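Local coordinates for iron binding protein FbpA (Mannheimia haemolytica, PDB 1Q35) that probably captures ferric iron in the periplasm as the solute-binding component of a bacterial iron uptake system, at residues Ile218-Ile231 with Trp284-Ile297. Residues are numbered along the deposited sequence; the frame is centred on the assembly and turned at random. Where two conformers were deposited one is given.
Sequences INFPSGEHGTHKNI and WGTFKSDTIKLEDI
Thr227 and Ser289 form a single beta bridge, with Thr227 N donating to Lys288 O (2.9 Å, 163° at the hydrogen) and Thr227 O accepting from Asp290 N. The loop between strands 216-219 and 228-236 is thereby tied to the connection leading from Trp284 into helix 294-298. On one side of the bridge the contact is aromatic. The rings of Phe220 and Phe287 form an offset stack, centroids 4.2 Å apart and planes at 14°; Phe287 CD1 lies over the centre of the Phe220 ring. Phe287 gets there with CG between its own N and carbonyl carbon (chi1 56°), and CD of Lys229 meets its edge, while that lysine's amine continues to Thr100. Thr227 suits its place because CB and CG2 pack against Phe287 while OG1 donates in plane to a lone pair of Pro221 O (2.8 Å). Branched Ile218 divides the Trp284 indole: CD1 makes a CH-pi contact over the six-membered ring, CG2 meets the five-membered one. The Gly223-Gly226 type I turn beside the bridge is polar. Gly223 O takes Gly226 N from one face of its plane and Lys288 NZ (2.9 Å) from the other; the long lysine chain, bent at chi3, reaches back to it. Gly226, at a positive phi that favours glycine, makes a CA-H...O contact with Lys288 O. Asp290 has two oxygens to share: OD2 accepts from Ile292 N in an Asx turn, whereas OD1 bonds His153 NE2 and, through a water, is linked to His228 ND1. Ile297 CD1 packs by van der Waals contact against Lys229 O and the His228 ring; Ile231 CG2 meets Leu294 CD1 (4.0 Å), both residues also touching Ile60. Near the iron-binding Tyr142 and Tyr198 of this iron-free structure, backbone and lysine bonds thus fix the segments' alignment, while rings and Ile218 fill the apolar side.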
ATOM      1  N   ILE A 218      10.691 -12.983   4.481  1.00  8.60           N
ATOM      2  CA  ILE A 218      10.158 -12.092   3.451  1.00  8.60           C
ATOM      3  C   ILE A 218      10.678 -12.523   2.074  1.00  8.33           C
ATOM      4  O   ILE A 218      11.876 -12.756   1.894  1.00  9.46           O
ATOM      5  CB  ILE A 218      10.485 -10.595   3.768  1.00  8.66           C
ATOM      6  CG1 ILE A 218       9.815  -9.670   2.750  1.00  8.77           C
ATOM      7  CG2 ILE A 218      11.991 -10.320   3.815  1.00  9.74           C
ATOM      8  CD1 ILE A 218       9.693  -8.239   3.206  1.00  9.45           C
ATOM      9  N   ASN A 219       9.769 -12.652   1.112  1.00  8.12           N
ATOM     10  CA  ASN A 219      10.128 -13.070  -0.241  1.00  8.13           C
ATOM     11  C   ASN A 219       9.539 -12.112  -1.257  1.00  7.91           C
ATOM     12  O   ASN A 219       8.357 -11.795  -1.196  1.00  7.96           O
ATOM     13  CB  ASN A 219       9.607 -14.473  -0.571  1.00  8.11           C
ATOM     14  CG  ASN A 219      10.043 -15.524   0.424  1.00  8.33           C
ATOM     15  OD1 ASN A 219      11.090 -16.156   0.261  1.00  9.22           O
ATOM     16  ND2 ASN A 219       9.225 -15.740   1.448  1.00  8.57           N
ATOM     17  N   PHE A 220      10.361 -11.690  -2.213  1.00  7.95           N
ATOM     18  CA  PHE A 220       9.934 -10.818  -3.300  1.00  7.83           C
ATOM     19  C   PHE A 220       9.709 -11.679  -4.537  1.00  8.03           C
ATOM     20  O   PHE A 220      10.669 -12.209  -5.109  1.00  8.35           O
ATOM     21  CB  PHE A 220      11.013  -9.769  -3.583  1.00  7.96           C
ATOM     22  CG  PHE A 220      11.342  -8.918  -2.402  1.00  9.29           C
ATOM     23  CD1 PHE A 220      12.556  -9.061  -1.746  1.00 12.36           C
ATOM     24  CD2 PHE A 220      10.440  -7.970  -1.940  1.00 10.46           C
ATOM     25  CE1 PHE A 220      12.862  -8.274  -0.651  1.00 13.73           C
ATOM     26  CE2 PHE A 220      10.743  -7.177  -0.843  1.00 11.99           C
ATOM     27  CZ  PHE A 220      11.951  -7.332  -0.195  1.00 13.33           C
ATOM     28  N   PRO A 221       8.455 -11.865  -4.946  1.00  8.13           N
ATOM     29  CA  PRO A 221       8.173 -12.689  -6.124  1.00  8.52           C
ATOM     30  C   PRO A 221       8.988 -12.269  -7.346  1.00  8.55           C
ATOM     31  O   PRO A 221       9.203 -11.082  -7.591  1.00  8.78           O
ATOM     32  CB  PRO A 221       6.675 -12.483  -6.329  1.00  8.80           C
ATOM     33  CG  PRO A 221       6.175 -12.253  -4.950  1.00  8.83           C
ATOM     34  CD  PRO A 221       7.210 -11.368  -4.327  1.00  8.22           C
ATOM     35  N   SER A 222       9.452 -13.260  -8.099  1.00  8.38           N
ATOM     36  CA  SER A 222      10.397 -13.042  -9.188  1.00  8.72           C
ATOM     37  C   SER A 222      10.005 -13.831 -10.436  1.00  8.61           C
ATOM     38  O   SER A 222      10.862 -14.283 -11.198  1.00  9.51           O
ATOM     39  CB  SER A 222      11.812 -13.398  -8.727  1.00  9.35           C
ATOM     40  OG  SER A 222      11.871 -14.719  -8.231  1.00 10.16           O
ATOM     41  N   GLY A 223       8.699 -13.973 -10.647  1.00  8.90           N
ATOM     42  CA  GLY A 223       8.180 -14.472 -11.904  1.00  9.15           C
ATOM     43  C   GLY A 223       8.265 -13.420 -12.996  1.00  9.29           C
ATOM     44  O   GLY A 223       8.950 -12.409 -12.866  1.00  9.11           O
ATOM     45  N   GLU A 224       7.522 -13.649 -14.069  1.00  9.68           N
ATOM     46  CA  GLU A 224       7.592 -12.838 -15.279  1.00 10.20           C
ATOM     47  C   GLU A 224       7.488 -11.338 -15.015  1.00  9.48           C
ATOM     48  O   GLU A 224       8.218 -10.533 -15.599  1.00 10.44           O
ATOM     49  CB  GLU A 224       6.464 -13.275 -16.219  1.00 10.66           C
ATOM     50  CG  GLU A 224       6.419 -12.536 -17.545  1.00 12.43           C
ATOM     51  CD  GLU A 224       5.314 -13.014 -18.472  1.00 14.74           C
ATOM     52  OE1 GLU A 224       5.224 -12.480 -19.599  1.00 17.04           O
ATOM     53  OE2 GLU A 224       4.534 -13.913 -18.084  1.00 15.26           O
ATOM     54  N   HIS A 225       6.551 -10.965 -14.149  1.00  8.89           N
ATOM     55  CA  HIS A 225       6.273  -9.557 -13.873  1.00  8.51           C
ATOM     56  C   HIS A 225       6.736  -9.110 -12.495  1.00  8.09           C
ATOM     57  O   HIS A 225       6.329  -8.053 -12.017  1.00  8.56           O
ATOM     58  CB  HIS A 225       4.788  -9.284 -14.067  1.00  8.80           C
ATOM     59  CG  HIS A 225       4.301  -9.664 -15.426  1.00  9.90           C
ATOM     60  ND1 HIS A 225       4.383  -8.815 -16.508  1.00 11.91           N
ATOM     61  CD2 HIS A 225       3.815 -10.833 -15.902  1.00 11.51           C
ATOM     62  CE1 HIS A 225       3.895  -9.422 -17.575  1.00 12.17           C
ATOM     63  NE2 HIS A 225       3.550 -10.650 -17.239  1.00 11.98           N
ATOM     64  N   GLY A 226       7.596  -9.899 -11.863  1.00  7.96           N
ATOM     65  CA  GLY A 226       8.272  -9.466 -10.658  1.00  7.88           C
ATOM     66  C   GLY A 226       7.360  -9.232  -9.469  1.00  7.76           C
ATOM     67  O   GLY A 226       6.330  -9.880  -9.303  1.00  8.02           O
ATOM     68  N   THR A 227       7.751  -8.279  -8.638  1.00  7.57           N
ATOM     69  CA  THR A 227       7.057  -7.964  -7.403  1.00  7.31           C
ATOM     70  C   THR A 227       6.134  -6.770  -7.608  1.00  6.91           C
ATOM     71  O   THR A 227       6.536  -5.747  -8.159  1.00  7.55           O
ATOM     72  CB  THR A 227       8.088  -7.656  -6.308  1.00  7.35           C
ATOM     73  OG1 THR A 227       8.762  -8.861  -5.916  1.00  8.45           O
ATOM     74  CG2 THR A 227       7.430  -7.141  -5.039  1.00  7.87           C
ATOM     75  N   HIS A 228       4.896  -6.917  -7.159  1.00  6.75           N
ATOM     76  CA  HIS A 228       3.910  -5.848  -7.172  1.00  7.07           C
ATOM     77  C   HIS A 228       4.301  -4.726  -6.225  1.00  7.35           C
ATOM     78  O   HIS A 228       4.578  -4.954  -5.048  1.00  7.54           O
ATOM     79  CB  HIS A 228       2.545  -6.419  -6.770  1.00  7.23           C
ATOM     80  CG  HIS A 228       1.462  -5.398  -6.595  1.00  7.22           C
ATOM     81  ND1 HIS A 228       0.806  -4.803  -7.654  1.00  7.15           N
ATOM     82  CD2 HIS A 228       0.897  -4.892  -5.473  1.00  7.38           C
ATOM     83  CE1 HIS A 228      -0.111  -3.971  -7.188  1.00  7.76           C
ATOM     84  NE2 HIS A 228      -0.080  -4.009  -5.867  1.00  7.87           N
ATOM     85  N   LYS A 229       4.333  -3.514  -6.771  1.00  7.56           N
ATOM     86  CA  LYS A 229       4.540  -2.287  -6.018  1.00  8.53           C
ATOM     87  C   LYS A 229       3.286  -1.431  -6.020  1.00  8.25           C
ATOM     88  O   LYS A 229       2.556  -1.361  -7.007  1.00  8.35           O
ATOM     89  CB  LYS A 229       5.669  -1.465  -6.639  1.00 10.04           C
ATOM     90  CG  LYS A 229       7.002  -2.160  -6.714  1.00 12.80           C
ATOM     91  CD  LYS A 229       7.580  -2.448  -5.360  1.00 15.30           C
ATOM     92  CE  LYS A 229       7.907  -1.201  -4.556  1.00 16.21           C
ATOM     93  NZ  LYS A 229       8.832  -0.294  -5.275  1.00 17.32           N
ATOM     94  N   ASN A 230       3.058  -0.757  -4.906  1.00  7.95           N
ATOM     95  CA  ASN A 230       1.989   0.227  -4.785  1.00  8.09           C
ATOM     96  C   ASN A 230       2.560   1.415  -3.986  1.00  8.13           C
ATOM     97  O   ASN A 230       3.707   1.369  -3.541  1.00  8.36           O
ATOM     98  CB  ASN A 230       0.777  -0.450  -4.118  1.00  8.12           C
ATOM     99  CG  ASN A 230      -0.556   0.266  -4.365  1.00  8.30           C
ATOM    100  OD1 ASN A 230      -0.606   1.444  -4.736  1.00  8.65           O
ATOM    101  ND2 ASN A 230      -1.651  -0.457  -4.130  1.00  9.12           N
ATOM    102  N   ILE A 231       1.789   2.484  -3.836  1.00  8.21           N
ATOM    103  CA  ILE A 231       2.289   3.712  -3.222  1.00  8.42           C
ATOM    104  C   ILE A 231       1.447   4.180  -2.059  1.00  8.52           C
ATOM    105  O   ILE A 231       0.230   3.981  -2.041  1.00  8.93           O
ATOM    106  CB  ILE A 231       2.334   4.878  -4.253  1.00  8.86           C
ATOM    107  CG1 ILE A 231       0.992   5.061  -4.985  1.00  9.37           C
ATOM    108  CG2 ILE A 231       3.463   4.679  -5.237  1.00  9.35           C
ATOM    109  CD1 ILE A 231       0.758   6.485  -5.464  1.00  9.94           C
ATOM    110  N   TRP A 284      17.142  -6.884   3.312  1.00 11.53           N
ATOM    111  CA  TRP A 284      16.306  -7.756   2.483  1.00 11.44           C
ATOM    112  C   TRP A 284      16.822  -7.888   1.056  1.00 11.61           C
ATOM    113  O   TRP A 284      16.401  -8.793   0.331  1.00 12.10           O
ATOM    114  CB  TRP A 284      14.866  -7.244   2.416  1.00 11.27           C
ATOM    115  CG  TRP A 284      14.199  -7.068   3.732  1.00 10.47           C
ATOM    116  CD1 TRP A 284      14.517  -7.673   4.914  1.00 10.43           C
ATOM    117  CD2 TRP A 284      13.083  -6.216   4.007  1.00 10.42           C
ATOM    118  NE1 TRP A 284      13.665  -7.249   5.905  1.00  9.83           N
ATOM    119  CE2 TRP A 284      12.778  -6.349   5.373  1.00  9.99           C
ATOM    120  CE3 TRP A 284      12.306  -5.344   3.231  1.00 10.46           C
ATOM    121  CZ2 TRP A 284      11.734  -5.652   5.978  1.00 10.42           C
ATOM    122  CZ3 TRP A 284      11.268  -4.653   3.838  1.00 10.57           C
ATOM    123  CH2 TRP A 284      10.993  -4.812   5.194  1.00 10.69           C
ATOM    124  N   GLY A 285      17.700  -6.979   0.643  1.00 11.42           N
ATOM    125  CA  GLY A 285      18.179  -6.922  -0.725  1.00 11.50           C
ATOM    126  C   GLY A 285      17.180  -6.199  -1.609  1.00 11.38           C
ATOM    127  O   GLY A 285      16.081  -5.845  -1.170  1.00 12.03           O
ATOM    128  N   THR A 286      17.561  -5.967  -2.858  1.00 10.92           N
ATOM    129  CA  THR A 286      16.638  -5.397  -3.834  1.00 11.16           C
ATOM    130  C   THR A 286      15.894  -6.512  -4.581  1.00 10.26           C
ATOM    131  O   THR A 286      16.048  -7.698  -4.279  1.00 10.34           O
ATOM    132  CB  THR A 286      17.350  -4.392  -4.768  0.65 11.83           C
ATOM    133  OG1 THR A 286      16.370  -3.556  -5.402  0.65 12.92           O
ATOM    134  CG2 THR A 286      18.084  -5.074  -5.905  0.65 12.97           C
ATOM    135  N   PHE A 287      15.052  -6.122  -5.530  1.00  9.83           N
ATOM    136  CA  PHE A 287      14.247  -7.078  -6.275  1.00 10.07           C
ATOM    137  C   PHE A 287      13.779  -6.438  -7.572  1.00 10.39           C
ATOM    138  O   PHE A 287      13.876  -5.230  -7.749  1.00 10.61           O
ATOM    139  CB  PHE A 287      13.051  -7.543  -5.434  1.00 10.37           C
ATOM    140  CG  PHE A 287      12.197  -6.426  -4.944  1.00 10.37           C
ATOM    141  CD1 PHE A 287      12.455  -5.816  -3.727  1.00 11.96           C
ATOM    142  CD2 PHE A 287      11.141  -5.976  -5.703  1.00 11.28           C
ATOM    143  CE1 PHE A 287      11.662  -4.779  -3.281  1.00 12.63           C
ATOM    144  CE2 PHE A 287      10.347  -4.943  -5.263  1.00 12.21           C
ATOM    145  CZ  PHE A 287      10.606  -4.335  -4.051  1.00 12.28           C
ATOM    146  N   LYS A 288      13.290  -7.269  -8.482  1.00 10.85           N
ATOM    147  CA  LYS A 288      12.742  -6.804  -9.744  1.00 11.38           C
ATOM    148  C   LYS A 288      11.288  -6.387  -9.540  1.00 10.58           C
ATOM    149  O   LYS A 288      10.426  -7.225  -9.259  1.00 10.39           O
ATOM    150  CB  LYS A 288      12.838  -7.923 -10.779  1.00 12.35           C
ATOM    151  CG  LYS A 288      12.356  -7.564 -12.177  1.00 14.63           C
ATOM    152  CD  LYS A 288      12.396  -8.777 -13.117  1.00 17.01           C
ATOM    153  CE  LYS A 288      11.286  -9.799 -12.839  1.00 18.59           C
ATOM    154  NZ  LYS A 288      11.394 -11.006 -13.720  1.00 19.53           N
ATOM    155  N   SER A 289      11.019  -5.095  -9.653  1.00 10.39           N
ATOM    156  CA  SER A 289       9.655  -4.586  -9.576  1.00 10.68           C
ATOM    157  C   SER A 289       8.900  -4.843 -10.874  1.00 10.00           C
ATOM    158  O   SER A 289       9.479  -4.860 -11.959  1.00 10.27           O
ATOM    159  CB  SER A 289       9.652  -3.083  -9.281  0.65 11.22           C
ATOM    160  OG  SER A 289      10.075  -2.800  -7.958  0.65 12.50           O
ATOM    161  N   ASP A 290       7.591  -5.015 -10.757  1.00  8.99           N
ATOM    162  CA  ASP A 290       6.706  -4.981 -11.910  1.00  8.57           C
ATOM    163  C   ASP A 290       6.889  -3.627 -12.589  1.00  9.11           C
ATOM    164  O   ASP A 290       6.914  -2.602 -11.920  1.00  9.61           O
ATOM    165  CB  ASP A 290       5.260  -5.162 -11.432  1.00  8.16           C
ATOM    166  CG  ASP A 290       4.304  -5.500 -12.543  1.00  8.08           C
ATOM    167  OD1 ASP A 290       3.191  -5.998 -12.217  1.00  7.77           O
ATOM    168  OD2 ASP A 290       4.558  -5.308 -13.743  1.00  8.84           O
ATOM    169  N   THR A 291       7.026  -3.629 -13.912  1.00  9.40           N
ATOM    170  CA  THR A 291       7.173  -2.388 -14.675  1.00 10.02           C
ATOM    171  C   THR A 291       5.839  -1.738 -15.017  1.00  9.56           C
ATOM    172  O   THR A 291       5.824  -0.672 -15.624  1.00 10.48           O
ATOM    173  CB  THR A 291       7.960  -2.639 -15.980  1.00 10.80           C
ATOM    174  OG1 THR A 291       7.319  -3.658 -16.752  1.00 12.34           O
ATOM    175  CG2 THR A 291       9.361  -3.166 -15.690  1.00 12.14           C
ATOM    176  N   ILE A 292       4.720  -2.365 -14.652  1.00  9.09           N
ATOM    177  CA  ILE A 292       3.405  -1.799 -14.929  1.00  8.65           C
ATOM    178  C   ILE A 292       3.324  -0.350 -14.426  1.00  9.02           C
ATOM    179  O   ILE A 292       3.811  -0.013 -13.349  1.00  9.53           O
ATOM    180  CB  ILE A 292       2.302  -2.677 -14.285  1.00  8.40           C
ATOM    181  CG1 ILE A 292       0.914  -2.277 -14.798  1.00  8.20           C
ATOM    182  CG2 ILE A 292       2.366  -2.621 -12.749  1.00  8.21           C
ATOM    183  CD1 ILE A 292      -0.186  -3.219 -14.336  1.00  8.30           C
ATOM    184  N   LYS A 293       2.722   0.513 -15.228  1.00  8.95           N
ATOM    185  CA  LYS A 293       2.490   1.892 -14.817  1.00  9.82           C
ATOM    186  C   LYS A 293       1.428   1.931 -13.720  1.00  9.35           C
ATOM    187  O   LYS A 293       0.454   1.177 -13.762  1.00  9.26           O
ATOM    188  CB  LYS A 293       2.018   2.729 -15.999  1.00 11.08           C
ATOM    189  CG  LYS A 293       3.081   3.077 -17.008  1.00 14.87           C
ATOM    190  CD  LYS A 293       3.083   4.576 -17.319  1.00 18.50           C
ATOM    191  CE  LYS A 293       1.718   5.097 -17.773  1.00 20.05           C
ATOM    192  NZ  LYS A 293       1.250   6.274 -16.976  1.00 21.18           N
ATOM    193  N   LEU A 294       1.588   2.839 -12.762  1.00  9.03           N
ATOM    194  CA  LEU A 294       0.668   2.931 -11.633  1.00  9.23           C
ATOM    195  C   LEU A 294      -0.785   3.088 -12.084  1.00  9.23           C
ATOM    196  O   LEU A 294      -1.670   2.418 -11.559  1.00  9.02           O
ATOM    197  CB  LEU A 294       1.082   4.077 -10.703  1.00  9.77           C
ATOM    198  CG  LEU A 294       2.304   3.782  -9.824  1.00 10.27           C
ATOM    199  CD1 LEU A 294       2.859   5.059  -9.192  1.00 11.03           C
ATOM    200  CD2 LEU A 294       1.973   2.753  -8.743  1.00 11.27           C
ATOM    201  N   GLU A 295      -1.034   3.943 -13.073  1.00  9.48           N
ATOM    202  CA  GLU A 295      -2.395   4.162 -13.561  1.00  9.92           C
ATOM    203  C   GLU A 295      -2.991   2.909 -14.186  1.00  9.49           C
ATOM    204  O   GLU A 295      -4.206   2.740 -14.178  1.00  9.71           O
ATOM    205  CB  GLU A 295      -2.442   5.306 -14.576  1.00 10.90           C
ATOM    206  CG  GLU A 295      -2.235   6.686 -13.971  1.00 13.14           C
ATOM    207  CD  GLU A 295      -0.793   7.162 -14.026  1.00 15.22           C
ATOM    208  OE1 GLU A 295       0.140   6.332 -14.127  1.00 15.93           O
ATOM    209  OE2 GLU A 295      -0.588   8.390 -13.949  1.00 17.14           O
ATOM    210  N   ASP A 296      -2.142   2.048 -14.737  1.00  8.95           N
ATOM    211  CA  ASP A 296      -2.603   0.809 -15.350  1.00  9.25           C
ATOM    212  C   ASP A 296      -2.951  -0.276 -14.328  1.00  9.16           C
ATOM    213  O   ASP A 296      -3.614  -1.244 -14.680  1.00 10.13           O
ATOM    214  CB  ASP A 296      -1.592   0.313 -16.375  1.00  9.47           C
ATOM    215  CG  ASP A 296      -1.503   1.223 -17.577  1.00 10.01           C
ATOM    216  OD1 ASP A 296      -2.555   1.734 -18.017  1.00 10.81           O
ATOM    217  OD2 ASP A 296      -0.413   1.478 -18.120  1.00 11.32           O
ATOM    218  N   ILE A 297      -2.509  -0.124 -13.080  1.00  8.60           N
ATOM    219  CA  ILE A 297      -3.046  -0.924 -11.979  1.00  8.60           C
ATOM    220  C   ILE A 297      -4.476  -0.453 -11.700  1.00  8.57           C
ATOM    221  O   ILE A 297      -5.425  -1.239 -11.754  1.00  8.74           O
ATOM    222  CB  ILE A 297      -2.179  -0.787 -10.699  1.00  8.48           C
ATOM    223  CG1 ILE A 297      -0.754  -1.289 -10.949  1.00  8.35           C
ATOM    224  CG2 ILE A 297      -2.827  -1.535  -9.528  1.00  8.81           C
ATOM    225  CD1 ILE A 297       0.217  -0.922  -9.838  1.00  8.30           C
TER
HETATM  226  O   HOH W   1      14.418 -11.010   0.840  1.00 34.40           O
HETATM  227  O   HOH W   2      12.160 -10.117  -7.773  1.00 19.16           O
HETATM  228  O   HOH W   3       2.081  -4.823 -10.016  1.00  9.03           O